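Local coordinates for protein caspase Nc subunit 1 (PDB 2FP3) that acts as an initiator cysteine protease of the caspase family, switching on the proteolytic cascade that carries out apoptosis in Drosophila, at residues Met70-Gln75 with Leu134-Asn139; Val155-Ile160 with Leu179-Ala184. The protein carries 2 engineered substitutions. One frame throughout, in Å; residues are numbered along the deposited sequence.

Contact 1: Met70-Gln75 with Leu134-Asn139; sequences MDYPDQ and LMTHGN
The phenol ring of Tyr72 carries CD2 of the His137 imidazole over one face, 3.2 Å above the plane and displaced toward the rim, while OG1 of Thr136 lies in the ring plane at the hydroxyl edge. CD2 of His137 comes within 3.3 Å of CE1 of Tyr72. The two rings are inclined at 39° with centroids 4.5 Å apart, an oblique pairing. At the edge, Tyr72 OH donates a hydrogen bond of 2.7 Å to Thr136 OG1. Thr136 holds its OG1 opposite the backbone N (chi1 -179°), where it also hydrogen-bonds to the carbonyl O of Glu148, so two partners grip this buried hydroxyl. The setting is the caspase domain: Tyr72 sits in the loop between strand 62-68 and helix 82-95, and His137, by similarity the catalytic histidine, lies in the irregular part of strand 130-139. Tyrosine suits a place that needs both an aromatic face against which one imidazole carbon can rest and a hydroxyl that can reach a buried threonine. The imidazole has a further hold at NE2, hydrogen-bonded to the carbonyl O of Arg77, which, with the phenol against CD2, probably restrains rotation of the imidazole.

Contact 2: Val155-Ile160 with Leu179-Ala184; sequences VDMQKI and LMFPFA. Engineered in segment 179-184: Ala184 (natural residue Cys).
SD of Met157 sits almost squarely above the Phe181 ring, 3.7 Å from the centroid and only 9° off the ring normal, a Met-aromatic contact. CG of the same methionine adds a looser touch, 4.2 Å from Phe181 CZ. Ile160 comes to the rim instead: its CG2 lies near the ring plane, 4.2 Å from Phe181 CE2, and the two side chains run past each other in opposite directions. Met157 reaches the ring because CG points opposite the backbone N (chi1 -168°) and chi2 is also extended; the bend comes at chi3. Met157 and Ile160 both belong to helix 157-162, about one turn apart, so a single helical face presents sulfur and branched methyl together. Phe181 lies on the 177-181 segment of the central caspase sheet, three residues before Ala184, the engineered replacement of the active-site cysteine. Beyond this shell, Val235 of strand 233-237 touches Phe181, Tyr237 touches Met157, and Phe112 of helix 108-119 touches Ile160. Flexible methionine can settle on a flat ring, whereas beta-branched isoleucine fills a fixed place at its rim. With no polar bond between these segments, their association probably rests on burial of apolar surface and dispersion between the polarisable sulfur and the ring.

Both contacts are buried and draw on neighbouring parallel strands of the central sheet, 130-139 and 177-181, but they sit differently in the fold. Contact 2, whose centre lies about 10 Å from the centre of the chain, joins a helix to the sheet through apolar side chains. Contact 1, its centre about 17 Å from the chain's centre, joins a loop to the irregular break in strand 130-139 and adds a polar bond to its ring contact. Leu134 N and Met180 O, 2.9 Å apart and probably hydrogen-bonded, tie the two strands together. Contact 1 holds His137, the active-site histidine by similarity, while the packing of contact 2 lies beside the site, in the segment leading to engineered Ala184.

Contact 1: Met70-Gln75 with Leu134-Asn139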
ATOM      1  N   MET A  70       6.839 -14.638   0.106  1.00 71.23           N
ATOM      2  CA  MET A  70       8.230 -14.803  -0.288  1.00 78.13           C
ATOM      3  C   MET A  70       8.697 -16.220  -0.572  1.00 74.15           C
ATOM      4  O   MET A  70       9.892 -16.461  -0.706  1.00 72.08           O
ATOM      5  CB  MET A  70       9.134 -14.158   0.759  1.00 87.68           C
ATOM      6  CG  MET A  70       8.856 -14.606   2.175  1.00101.84           C
ATOM      7  SD  MET A  70       9.761 -13.589   3.342  1.00110.82           S
ATOM      8  CE  MET A  70      11.406 -14.298   3.183  1.00116.13           C
ATOM      9  N   ASP A  71       7.760 -17.155  -0.677  1.00 73.18           N
ATOM     10  CA  ASP A  71       8.112 -18.540  -0.965  1.00 75.56           C
ATOM     11  C   ASP A  71       7.220 -19.096  -2.061  1.00 78.22           C
ATOM     12  O   ASP A  71       5.996 -18.955  -2.018  1.00 76.05           O
ATOM     13  CB  ASP A  71       7.998 -19.400   0.296  1.00 73.37           C
ATOM     14  CG  ASP A  71       9.177 -19.212   1.240  1.00 73.60           C
ATOM     15  OD1 ASP A  71       9.115 -19.733   2.373  1.00 74.96           O
ATOM     16  OD2 ASP A  71      10.168 -18.555   0.855  1.00 72.21           O
ATOM     17  N   TYR A  72       7.844 -19.734  -3.044  1.00 81.84           N
ATOM     18  CA  TYR A  72       7.121 -20.294  -4.175  1.00 88.02           C
ATOM     19  C   TYR A  72       7.541 -21.743  -4.451  1.00 95.13           C
ATOM     20  O   TYR A  72       8.417 -22.273  -3.763  1.00 94.06           O
ATOM     21  CB  TYR A  72       7.365 -19.397  -5.393  1.00 84.65           C
ATOM     22  CG  TYR A  72       6.959 -17.963  -5.141  1.00 81.06           C
ATOM     23  CD1 TYR A  72       7.836 -17.062  -4.534  1.00 79.30           C
ATOM     24  CD2 TYR A  72       5.667 -17.525  -5.441  1.00 79.23           C
ATOM     25  CE1 TYR A  72       7.432 -15.761  -4.227  1.00 76.34           C
ATOM     26  CE2 TYR A  72       5.254 -16.229  -5.139  1.00 76.21           C
ATOM     27  CZ  TYR A  72       6.138 -15.354  -4.532  1.00 75.62           C
ATOM     28  OH  TYR A  72       5.722 -14.079  -4.223  1.00 74.72           O
ATOM     29  N   PRO A  73       6.914 -22.403  -5.452  1.00 98.18           N
ATOM     30  CA  PRO A  73       7.204 -23.786  -5.835  1.00100.28           C
ATOM     31  C   PRO A  73       8.566 -24.319  -5.416  1.00100.57           C
ATOM     32  O   PRO A  73       8.660 -25.405  -4.845  1.00107.84           O
ATOM     33  CB  PRO A  73       7.027 -23.745  -7.340  1.00102.17           C
ATOM     34  CG  PRO A  73       5.781 -22.933  -7.450  1.00 99.80           C
ATOM     35  CD  PRO A  73       5.965 -21.814  -6.418  1.00 99.54           C
ATOM     36  N   ASP A  74       9.621 -23.563  -5.697  1.00112.06           N
ATOM     37  CA  ASP A  74      10.959 -23.985  -5.310  1.00121.35           C
ATOM     38  C   ASP A  74      11.783 -22.808  -4.805  1.00113.78           C
ATOM     39  O   ASP A  74      11.521 -21.657  -5.161  1.00 98.46           O
ATOM     40  CB  ASP A  74      11.670 -24.652  -6.489  1.00142.60           C
ATOM     41  CG  ASP A  74      12.985 -25.293  -6.087  1.00170.97           C
ATOM     42  OD1 ASP A  74      12.971 -26.162  -5.188  1.00186.83           O
ATOM     43  OD2 ASP A  74      14.030 -24.930  -6.669  1.00187.11           O
ATOM     44  N   GLN A  75      12.776 -23.106  -3.971  1.00111.86           N
ATOM     45  CA  GLN A  75      13.648 -22.085  -3.397  1.00121.94           C
ATOM     46  C   GLN A  75      14.463 -21.375  -4.472  1.00127.60           C
ATOM     47  O   GLN A  75      15.649 -21.098  -4.287  1.00137.48           O
ATOM     48  CB  GLN A  75      14.594 -22.718  -2.371  1.00119.98           C
ATOM     49  NE2 GLN A  75      14.751 -23.620   1.003  1.00 97.39           N
ATOM     50  N   LEU A 134       0.467  -5.447  -0.945  1.00 42.53           N
ATOM     51  CA  LEU A 134       0.663  -6.833  -1.335  1.00 42.91           C
ATOM     52  C   LEU A 134       1.985  -6.924  -2.069  1.00 43.63           C
ATOM     53  O   LEU A 134       2.174  -6.292  -3.108  1.00 45.46           O
ATOM     54  CB  LEU A 134      -0.473  -7.308  -2.245  1.00 40.22           C
ATOM     55  CG  LEU A 134      -0.330  -8.706  -2.862  1.00 40.59           C
ATOM     56  CD1 LEU A 134      -0.234  -9.755  -1.757  1.00 39.76           C
ATOM     57  CD2 LEU A 134      -1.517  -8.994  -3.764  1.00 39.13           C
ATOM     58  N   MET A 135       2.907  -7.700  -1.517  1.00 45.66           N
ATOM     59  CA  MET A 135       4.214  -7.865  -2.132  1.00 49.59           C
ATOM     60  C   MET A 135       4.414  -9.302  -2.573  1.00 51.99           C
ATOM     61  O   MET A 135       4.539 -10.203  -1.748  1.00 50.13           O
ATOM     62  CB  MET A 135       5.302  -7.446  -1.146  1.00 48.27           C
ATOM     63  CG  MET A 135       5.203  -5.985  -0.791  1.00 48.40           C
ATOM     64  SD  MET A 135       6.173  -5.521   0.623  1.00 50.80           S
ATOM     65  CE  MET A 135       5.216  -6.308   1.950  1.00 47.85           C
ATOM     66  N   THR A 136       4.427  -9.503  -3.887  1.00 55.44           N
ATOM     67  CA  THR A 136       4.607 -10.824  -4.478  1.00 60.85           C
ATOM     68  C   THR A 136       5.109 -10.670  -5.916  1.00 65.58           C
ATOM     69  O   THR A 136       5.574  -9.603  -6.306  1.00 68.46           O
ATOM     70  CB  THR A 136       3.278 -11.588  -4.496  1.00 61.62           C
ATOM     71  OG1 THR A 136       3.470 -12.888  -5.067  1.00 60.21           O
ATOM     72  CG2 THR A 136       2.260 -10.827  -5.317  1.00 60.38           C
ATOM     73  N   HIS A 137       5.020 -11.741  -6.698  1.00 69.97           N
ATOM     74  CA  HIS A 137       5.440 -11.709  -8.093  1.00 70.21           C
ATOM     75  C   HIS A 137       4.208 -11.472  -8.965  1.00 69.57           C
ATOM     76  O   HIS A 137       3.117 -11.956  -8.656  1.00 67.24           O
ATOM     77  CB  HIS A 137       6.099 -13.034  -8.486  1.00 73.55           C
ATOM     78  CG  HIS A 137       7.409 -13.286  -7.804  1.00 78.18           C
ATOM     79  ND1 HIS A 137       8.430 -12.361  -7.788  1.00 80.59           N
ATOM     80  CD2 HIS A 137       7.881 -14.377  -7.154  1.00 80.09           C
ATOM     81  CE1 HIS A 137       9.475 -12.872  -7.159  1.00 81.23           C
ATOM     82  NE2 HIS A 137       9.168 -14.093  -6.765  1.00 81.50           N
ATOM     83  N   GLY A 138       4.387 -10.725 -10.051  1.00 73.83           N
ATOM     84  CA  GLY A 138       3.277 -10.438 -10.945  1.00 81.27           C
ATOM     85  C   GLY A 138       3.533 -10.861 -12.379  1.00 90.28           C
ATOM     86  O   GLY A 138       4.653 -10.759 -12.880  1.00 86.28           O
ATOM     87  N   ASN A 139       2.484 -11.327 -13.048  1.00100.09           N
ATOM     88  CA  ASN A 139       2.595 -11.781 -14.430  1.00113.61           C
ATOM     89  C   ASN A 139       1.629 -10.999 -15.328  1.00115.06           C
ATOM     90  O   ASN A 139       0.577 -10.546 -14.872  1.00116.31           O
ATOM     91  CB  ASN A 139       2.300 -13.283 -14.490  1.00125.04           C
ATOM     92  CG  ASN A 139       2.774 -13.922 -15.778  1.00133.83           C
ATOM     93  OD1 ASN A 139       3.902 -13.698 -16.217  1.00139.17           O
ATOM     94  ND2 ASN A 139       1.920 -14.739 -16.382  1.00138.95           N
TER

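Contact 2: Val155-Ile160 with Leu179-Ala184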
ATOM      1  N   VAL A 155      -4.144 -14.969  -9.941  1.00 70.80           N
ATOM      2  CA  VAL A 155      -5.452 -14.316  -9.944  1.00 70.20           C
ATOM      3  C   VAL A 155      -5.379 -13.000 -10.709  1.00 66.30           C
ATOM      4  O   VAL A 155      -4.325 -12.364 -10.756  1.00 65.05           O
ATOM      5  CB  VAL A 155      -5.912 -13.969  -8.512  1.00 72.24           C
ATOM      6  CG1 VAL A 155      -7.344 -13.466  -8.533  1.00 76.28           C
ATOM      7  CG2 VAL A 155      -5.773 -15.165  -7.612  1.00 76.77           C
ATOM      8  N   ASP A 156      -6.500 -12.595 -11.302  1.00 66.53           N
ATOM      9  CA  ASP A 156      -6.558 -11.329 -12.023  1.00 68.36           C
ATOM     10  C   ASP A 156      -6.521 -10.232 -10.973  1.00 65.69           C
ATOM     11  O   ASP A 156      -7.345 -10.217 -10.061  1.00 62.56           O
ATOM     12  CB  ASP A 156      -7.863 -11.196 -12.816  1.00 76.94           C
ATOM     13  CG  ASP A 156      -7.793 -11.836 -14.188  1.00 86.18           C
ATOM     14  OD1 ASP A 156      -8.763 -11.685 -14.960  1.00 92.00           O
ATOM     15  OD2 ASP A 156      -6.776 -12.486 -14.499  1.00 93.33           O
ATOM     16  N   MET A 157      -5.574  -9.312 -11.089  1.00 63.23           N
ATOM     17  CA  MET A 157      -5.503  -8.237 -10.117  1.00 62.75           C
ATOM     18  C   MET A 157      -6.845  -7.516 -10.087  1.00 59.55           C
ATOM     19  O   MET A 157      -7.221  -6.906  -9.086  1.00 60.70           O
ATOM     20  CB  MET A 157      -4.386  -7.264 -10.465  1.00 66.31           C
ATOM     21  CG  MET A 157      -4.098  -6.307  -9.337  1.00 71.14           C
ATOM     22  SD  MET A 157      -2.432  -5.705  -9.399  1.00 76.53           S
ATOM     23  CE  MET A 157      -2.641  -4.293 -10.504  1.00 78.05           C
ATOM     24  N   GLN A 158      -7.566  -7.594 -11.193  1.00 57.87           N
ATOM     25  CA  GLN A 158      -8.879  -6.980 -11.276  1.00 58.33           C
ATOM     26  C   GLN A 158      -9.731  -7.564 -10.148  1.00 53.89           C
ATOM     27  O   GLN A 158     -10.451  -6.844  -9.469  1.00 50.70           O
ATOM     28  CB  GLN A 158      -9.525  -7.299 -12.627  1.00 60.58           C
ATOM     29  CG  GLN A 158      -9.757  -6.097 -13.520  1.00 71.66           C
ATOM     30  CD  GLN A 158     -10.739  -5.106 -12.927  1.00 76.84           C
ATOM     31  OE1 GLN A 158     -10.413  -4.377 -11.993  1.00 80.07           O
ATOM     32  NE2 GLN A 158     -11.955  -5.081 -13.466  1.00 80.50           N
ATOM     33  N   LYS A 159      -9.643  -8.876  -9.964  1.00 53.09           N
ATOM     34  CA  LYS A 159     -10.398  -9.557  -8.919  1.00 58.25           C
ATOM     35  C   LYS A 159     -10.129  -8.836  -7.606  1.00 54.61           C
ATOM     36  O   LYS A 159     -11.052  -8.371  -6.938  1.00 53.87           O
ATOM     37  CB  LYS A 159      -9.953 -11.022  -8.805  1.00 67.39           C
ATOM     38  CG  LYS A 159     -10.745 -11.869  -7.806  1.00 80.29           C
ATOM     39  CD  LYS A 159     -12.027 -12.449  -8.408  1.00 90.30           C
ATOM     40  CE  LYS A 159     -13.048 -11.376  -8.776  1.00 96.18           C
ATOM     41  NZ  LYS A 159     -14.296 -11.957  -9.354  1.00 98.84           N
ATOM     42  N   ILE A 160      -8.852  -8.738  -7.256  1.00 49.13           N
ATOM     43  CA  ILE A 160      -8.435  -8.073  -6.039  1.00 45.78           C
ATOM     44  C   ILE A 160      -9.023  -6.660  -5.916  1.00 45.07           C
ATOM     45  O   ILE A 160      -9.613  -6.324  -4.895  1.00 44.96           O
ATOM     46  CB  ILE A 160      -6.902  -8.000  -5.969  1.00 44.03           C
ATOM     47  CG1 ILE A 160      -6.326  -9.408  -6.086  1.00 41.40           C
ATOM     48  CG2 ILE A 160      -6.464  -7.364  -4.661  1.00 39.95           C
ATOM     49  CD1 ILE A 160      -4.810  -9.466  -6.019  1.00 42.54           C
ATOM     50  N   LEU A 179      -4.294   0.981  -2.333  1.00 32.23           N
ATOM     51  CA  LEU A 179      -3.932  -0.396  -2.658  1.00 32.88           C
ATOM     52  C   LEU A 179      -2.565  -0.375  -3.336  1.00 35.68           C
ATOM     53  O   LEU A 179      -2.414   0.196  -4.411  1.00 35.33           O
ATOM     54  CB  LEU A 179      -4.989  -1.000  -3.584  1.00 31.20           C
ATOM     55  CG  LEU A 179      -6.451  -0.806  -3.151  1.00 33.06           C
ATOM     56  CD1 LEU A 179      -7.388  -1.374  -4.210  1.00 32.12           C
ATOM     57  CD2 LEU A 179      -6.702  -1.477  -1.810  1.00 27.74           C
ATOM     58  N   MET A 180      -1.572  -0.996  -2.706  1.00 38.94           N
ATOM     59  CA  MET A 180      -0.210  -0.994  -3.238  1.00 44.67           C
ATOM     60  C   MET A 180       0.352  -2.348  -3.649  1.00 43.47           C
ATOM     61  O   MET A 180       0.388  -3.284  -2.852  1.00 42.68           O
ATOM     62  CB  MET A 180       0.748  -0.371  -2.221  1.00 48.70           C
ATOM     63  CG  MET A 180       0.393   1.036  -1.811  1.00 57.10           C
ATOM     64  SD  MET A 180       1.705   1.797  -0.831  1.00 63.73           S
ATOM     65  CE  MET A 180       2.796   2.399  -2.137  1.00 63.96           C
ATOM     66  N   PHE A 181       0.803  -2.427  -4.897  1.00 43.86           N
ATOM     67  CA  PHE A 181       1.396  -3.643  -5.444  1.00 45.85           C
ATOM     68  C   PHE A 181       2.777  -3.276  -5.984  1.00 48.23           C
ATOM     69  O   PHE A 181       2.976  -3.180  -7.189  1.00 46.91           O
ATOM     70  CB  PHE A 181       0.538  -4.185  -6.578  1.00 42.41           C
ATOM     71  CG  PHE A 181      -0.911  -4.279  -6.241  1.00 43.65           C
ATOM     72  CD1 PHE A 181      -1.752  -3.182  -6.412  1.00 43.76           C
ATOM     73  CD2 PHE A 181      -1.446  -5.462  -5.756  1.00 42.61           C
ATOM     74  CE1 PHE A 181      -3.107  -3.262  -6.110  1.00 40.82           C
ATOM     75  CE2 PHE A 181      -2.801  -5.550  -5.449  1.00 43.66           C
ATOM     76  CZ  PHE A 181      -3.630  -4.447  -5.629  1.00 41.84           C
ATOM     77  N   PRO A 182       3.746  -3.059  -5.087  1.00 49.51           N
ATOM     78  CA  PRO A 182       5.112  -2.691  -5.473  1.00 57.13           C
ATOM     79  C   PRO A 182       5.831  -3.654  -6.423  1.00 67.58           C
ATOM     80  O   PRO A 182       6.901  -3.343  -6.944  1.00 69.96           O
ATOM     81  CB  PRO A 182       5.821  -2.533  -4.127  1.00 53.31           C
ATOM     82  CG  PRO A 182       5.040  -3.438  -3.212  1.00 49.15           C
ATOM     83  CD  PRO A 182       3.621  -3.190  -3.625  1.00 48.13           C
ATOM     84  N   PHE A 183       5.241  -4.816  -6.661  1.00 78.51           N
ATOM     85  CA  PHE A 183       5.849  -5.785  -7.554  1.00 89.05           C
ATOM     86  C   PHE A 183       4.838  -6.206  -8.608  1.00 91.31           C
ATOM     87  O   PHE A 183       4.174  -7.236  -8.475  1.00 88.30           O
ATOM     88  CB  PHE A 183       6.319  -6.996  -6.754  1.00102.89           C
ATOM     89  CG  PHE A 183       7.388  -6.677  -5.749  1.00120.19           C
ATOM     90  CD1 PHE A 183       8.716  -6.556  -6.141  1.00127.86           C
ATOM     91  CD2 PHE A 183       7.065  -6.485  -4.408  1.00127.56           C
ATOM     92  CE1 PHE A 183       9.710  -6.250  -5.213  1.00134.24           C
ATOM     93  CE2 PHE A 183       8.050  -6.177  -3.473  1.00133.94           C
ATOM     94  CZ  PHE A 183       9.376  -6.060  -3.877  1.00135.84           C
ATOM     95  N   ALA A 184       4.722  -5.392  -9.654  1.00 85.63           N
ATOM     96  CA  ALA A 184       3.786  -5.665 -10.739  1.00 88.30           C
ATOM     97  C   ALA A 184       4.513  -5.881 -12.065  1.00 94.72           C
ATOM     98  O   ALA A 184       5.737  -6.023 -12.103  1.00104.64           O
ATOM     99  CB  ALA A 184       2.788  -4.513 -10.865  1.00 67.92           C
TER